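Local coordinates for uncharacterized protein (Parabacteroides merdae, PDB 4R7F) that is of unknown function but is built from immunoglobulin-like beta-sandwich domains, the first of them probably related to a type 9 secretion system plug protein, at residues F295-D300 against Y346-V351. Numbering follows the deposited sequence.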
ATOM      1  N   PHE A 295       9.645  -5.871  28.877  1.00 28.57           N
ATOM      2  CA  PHE A 295       9.808  -4.578  28.201  1.00 29.77           C
ATOM      3  C   PHE A 295      10.421  -3.599  29.165  1.00 30.21           C
ATOM      4  O   PHE A 295      10.035  -3.579  30.335  1.00 32.96           O
ATOM      5  CB  PHE A 295       8.463  -3.999  27.781  1.00 33.12           C
ATOM      6  CG  PHE A 295       7.750  -4.792  26.721  1.00 31.63           C
ATOM      7  CD1 PHE A 295       7.057  -5.936  27.048  1.00 25.81           C
ATOM      8  CD2 PHE A 295       7.717  -4.348  25.423  1.00 32.43           C
ATOM      9  CE1 PHE A 295       6.370  -6.628  26.085  1.00 26.61           C
ATOM     10  CE2 PHE A 295       7.044  -5.050  24.453  1.00 27.48           C
ATOM     11  CZ  PHE A 295       6.365  -6.187  24.784  1.00 28.12           C
ATOM     12  N   THR A 296      11.313  -2.759  28.652  1.00 26.71           N
ATOM     13  CA  THR A 296      11.999  -1.765  29.443  1.00 30.56           C
ATOM     14  C   THR A 296      12.058  -0.467  28.683  1.00 27.78           C
ATOM     15  O   THR A 296      12.550  -0.460  27.554  1.00 33.93           O
ATOM     16  CB  THR A 296      13.445  -2.219  29.756  1.00 34.53           C
ATOM     17  OG1 THR A 296      13.402  -3.420  30.533  1.00 39.05           O
ATOM     18  CG2 THR A 296      14.144  -1.192  30.560  1.00 37.59           C
ATOM     19  N   LEU A 297      11.554   0.621  29.283  1.00 28.19           N
ATOM     20  CA  LEU A 297      11.697   1.966  28.720  1.00 27.08           C
ATOM     21  C   LEU A 297      12.471   2.846  29.683  1.00 29.96           C
ATOM     22  O   LEU A 297      11.957   3.213  30.718  1.00 32.24           O
ATOM     23  CB  LEU A 297      10.334   2.585  28.397  1.00 29.21           C
ATOM     24  CG  LEU A 297      10.329   4.068  27.968  1.00 36.31           C
ATOM     25  CD1 LEU A 297      11.084   4.267  26.660  1.00 33.63           C
ATOM     26  CD2 LEU A 297       8.917   4.606  27.851  1.00 29.07           C
ATOM     27  N   ALA A 298      13.716   3.174  29.334  1.00 31.91           N
ATOM     28  CA  ALA A 298      14.606   3.944  30.218  1.00 33.07           C
ATOM     29  C   ALA A 298      14.443   5.440  30.008  1.00 31.64           C
ATOM     30  O   ALA A 298      14.875   5.964  29.028  1.00 30.08           O
ATOM     31  CB  ALA A 298      16.062   3.557  30.003  1.00 26.54           C
ATOM     32  N   CYS A 299      13.796   6.111  30.945  1.00 34.81           N
ATOM     33  CA  CYS A 299      13.681   7.541  30.935  1.00 33.21           C
ATOM     34  C   CYS A 299      13.231   7.876  32.302  1.00 37.25           C
ATOM     35  O   CYS A 299      12.877   6.964  33.090  1.00 35.90           O
ATOM     36  CB  CYS A 299      12.695   8.037  29.883  1.00 31.95           C
ATOM     37  SG  CYS A 299      11.042   7.365  30.009  1.00 36.73           S
ATOM     38  N   ASP A 300      13.294   9.164  32.606  1.00 30.78           N
ATOM     39  CA  ASP A 300      12.769   9.694  33.863  1.00 32.57           C
ATOM     40  C   ASP A 300      11.281   9.551  33.787  1.00 37.55           C
ATOM     41  O   ASP A 300      10.752   9.548  32.674  1.00 34.43           O
ATOM     42  CB  ASP A 300      13.094  11.177  33.964  1.00 37.94           C
ATOM     43  CG  ASP A 300      14.538  11.434  34.397  1.00 40.58           C
ATOM     44  OD1 ASP A 300      15.276  10.481  34.801  1.00 46.74           O
ATOM     45  OD2 ASP A 300      14.907  12.613  34.379  1.00 41.87           O
ATOM     46  N   TYR A 346       4.926  -2.591  18.544  1.00 30.81           N
ATOM     47  CA  TYR A 346       4.501  -2.011  19.794  1.00 28.12           C
ATOM     48  C   TYR A 346       4.991  -0.584  19.920  1.00 28.28           C
ATOM     49  O   TYR A 346       5.902  -0.178  19.225  1.00 29.34           O
ATOM     50  CB  TYR A 346       4.978  -2.859  21.001  1.00 29.50           C
ATOM     51  CG  TYR A 346       6.475  -2.825  21.287  1.00 26.06           C
ATOM     52  CD1 TYR A 346       7.378  -3.612  20.579  1.00 25.11           C
ATOM     53  CD2 TYR A 346       6.982  -2.022  22.295  1.00 25.22           C
ATOM     54  CE1 TYR A 346       8.752  -3.578  20.889  1.00 28.45           C
ATOM     55  CE2 TYR A 346       8.335  -1.980  22.591  1.00 27.54           C
ATOM     56  CZ  TYR A 346       9.223  -2.741  21.888  1.00 27.70           C
ATOM     57  OH  TYR A 346      10.566  -2.670  22.241  1.00 28.47           O
ATOM     58  N   GLN A 347       4.371   0.169  20.825  1.00 31.42           N
ATOM     59  CA  GLN A 347       4.827   1.497  21.155  1.00 26.96           C
ATOM     60  C   GLN A 347       4.301   1.873  22.519  1.00 29.10           C
ATOM     61  O   GLN A 347       3.518   1.141  23.160  1.00 29.99           O
ATOM     62  CB  GLN A 347       4.342   2.497  20.123  1.00 26.40           C
ATOM     63  CG  GLN A 347       2.864   2.724  20.195  1.00 26.72           C
ATOM     64  CD  GLN A 347       2.335   3.699  19.153  1.00 29.03           C
ATOM     65  OE1 GLN A 347       3.082   4.374  18.441  1.00 29.14           O
ATOM     66  NE2 GLN A 347       1.016   3.777  19.066  1.00 24.45           N
ATOM     67  N   TYR A 348       4.714   3.049  22.938  1.00 27.87           N
ATOM     68  CA  TYR A 348       4.455   3.543  24.249  1.00 27.40           C
ATOM     69  C   TYR A 348       3.686   4.853  24.140  1.00 26.05           C
ATOM     70  O   TYR A 348       4.179   5.823  23.582  1.00 29.06           O
ATOM     71  CB  TYR A 348       5.785   3.790  24.958  1.00 27.22           C
ATOM     72  CG  TYR A 348       6.620   2.549  25.236  1.00 34.06           C
ATOM     73  CD1 TYR A 348       6.262   1.610  26.220  1.00 30.20           C
ATOM     74  CD2 TYR A 348       7.808   2.350  24.564  1.00 33.23           C
ATOM     75  CE1 TYR A 348       7.065   0.511  26.477  1.00 32.15           C
ATOM     76  CE2 TYR A 348       8.596   1.255  24.811  1.00 27.30           C
ATOM     77  CZ  TYR A 348       8.234   0.335  25.748  1.00 29.83           C
ATOM     78  OH  TYR A 348       9.093  -0.725  25.954  1.00 27.81           O
ATOM     79  N   LEU A 349       2.484   4.873  24.690  1.00 25.41           N
ATOM     80  CA  LEU A 349       1.660   6.055  24.651  1.00 29.93           C
ATOM     81  C   LEU A 349       1.570   6.643  26.044  1.00 28.30           C
ATOM     82  O   LEU A 349       1.501   5.924  27.011  1.00 28.29           O
ATOM     83  CB  LEU A 349       0.254   5.706  24.176  1.00 25.80           C
ATOM     84  CG  LEU A 349       0.057   5.223  22.747  1.00 27.26           C
ATOM     85  CD1 LEU A 349      -1.441   5.004  22.521  1.00 30.38           C
ATOM     86  CD2 LEU A 349       0.592   6.239  21.755  1.00 26.48           C
ATOM     87  N   PHE A 350       1.554   7.959  26.105  1.00 24.86           N
ATOM     88  CA  PHE A 350       1.322   8.725  27.302  1.00 25.93           C
ATOM     89  C   PHE A 350      -0.146   9.193  27.347  1.00 25.00           C
ATOM     90  O   PHE A 350      -0.642   9.765  26.380  1.00 30.94           O
ATOM     91  CB  PHE A 350       2.246   9.956  27.247  1.00 27.40           C
ATOM     92  CG  PHE A 350       2.113  10.871  28.401  1.00 30.93           C
ATOM     93  CD1 PHE A 350       2.560  10.492  29.657  1.00 37.30           C
ATOM     94  CD2 PHE A 350       1.544  12.123  28.241  1.00 31.55           C
ATOM     95  CE1 PHE A 350       2.431  11.346  30.747  1.00 36.71           C
ATOM     96  CE2 PHE A 350       1.418  12.981  29.321  1.00 32.96           C
ATOM     97  CZ  PHE A 350       1.877  12.596  30.572  1.00 36.41           C
ATOM     98  N   VAL A 351      -0.816   9.002  28.472  1.00 25.86           N
ATOM     99  CA  VAL A 351      -2.189   9.503  28.663  1.00 26.11           C
ATOM    100  C   VAL A 351      -2.136  10.517  29.791  1.00 29.88           C
ATOM    101  O   VAL A 351      -1.834  10.138  30.926  1.00 31.68           O
ATOM    102  CB  VAL A 351      -3.164   8.385  29.041  1.00 29.58           C
ATOM    103  CG1 VAL A 351      -4.567   8.939  29.216  1.00 34.01           C
ATOM    104  CG2 VAL A 351      -3.152   7.293  27.987  1.00 32.05           C
TER
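The ring of Phe295 stands edge-on over one face of Tyr346. Its CE2 sits above the centre of that ring, 3.7 Å from Tyr346 CD2. The two planes meet at 80°, with centroids 5.0 Å apart, a T-shaped stack. Tyr348 lies at the edge of the Tyr346 ring, with CZ near its plane. One face of Tyr348 carries the methyl CD2 of Leu297, which makes a CH-pi contact 4.2 Å from the ring centroid. This methyl is offset toward the rim, nearest to Tyr348 CG. Leu297 CG is anti to the backbone N (chi1 172°), and CD2 reaches past the far end of the ring to its CG end, while Leu297 CB sits near CZ. Strand 290-298 and strand 342-352 belong to different sheets, consistent with the two facing sheets of an immunoglobulin-like beta-sandwich. The axes of the two short segments come within 9.9 Å and cross at 50°, too far apart for pairing as neighbouring strands, so side chains carry most of the contact. Tyr348 OH reaches across to Phe295 CB, at 3.8 Å. The hydroxyls of Tyr346 and Tyr348 both hydrogen-bond to OD2 of Asp256, tying their polar ends together. An alanine at Tyr346 would remove the face under Phe295 and one of these two bonds, and would probably loosen the packing between the sheets. Met227 and Leu309 touch both Phe295 and Tyr346.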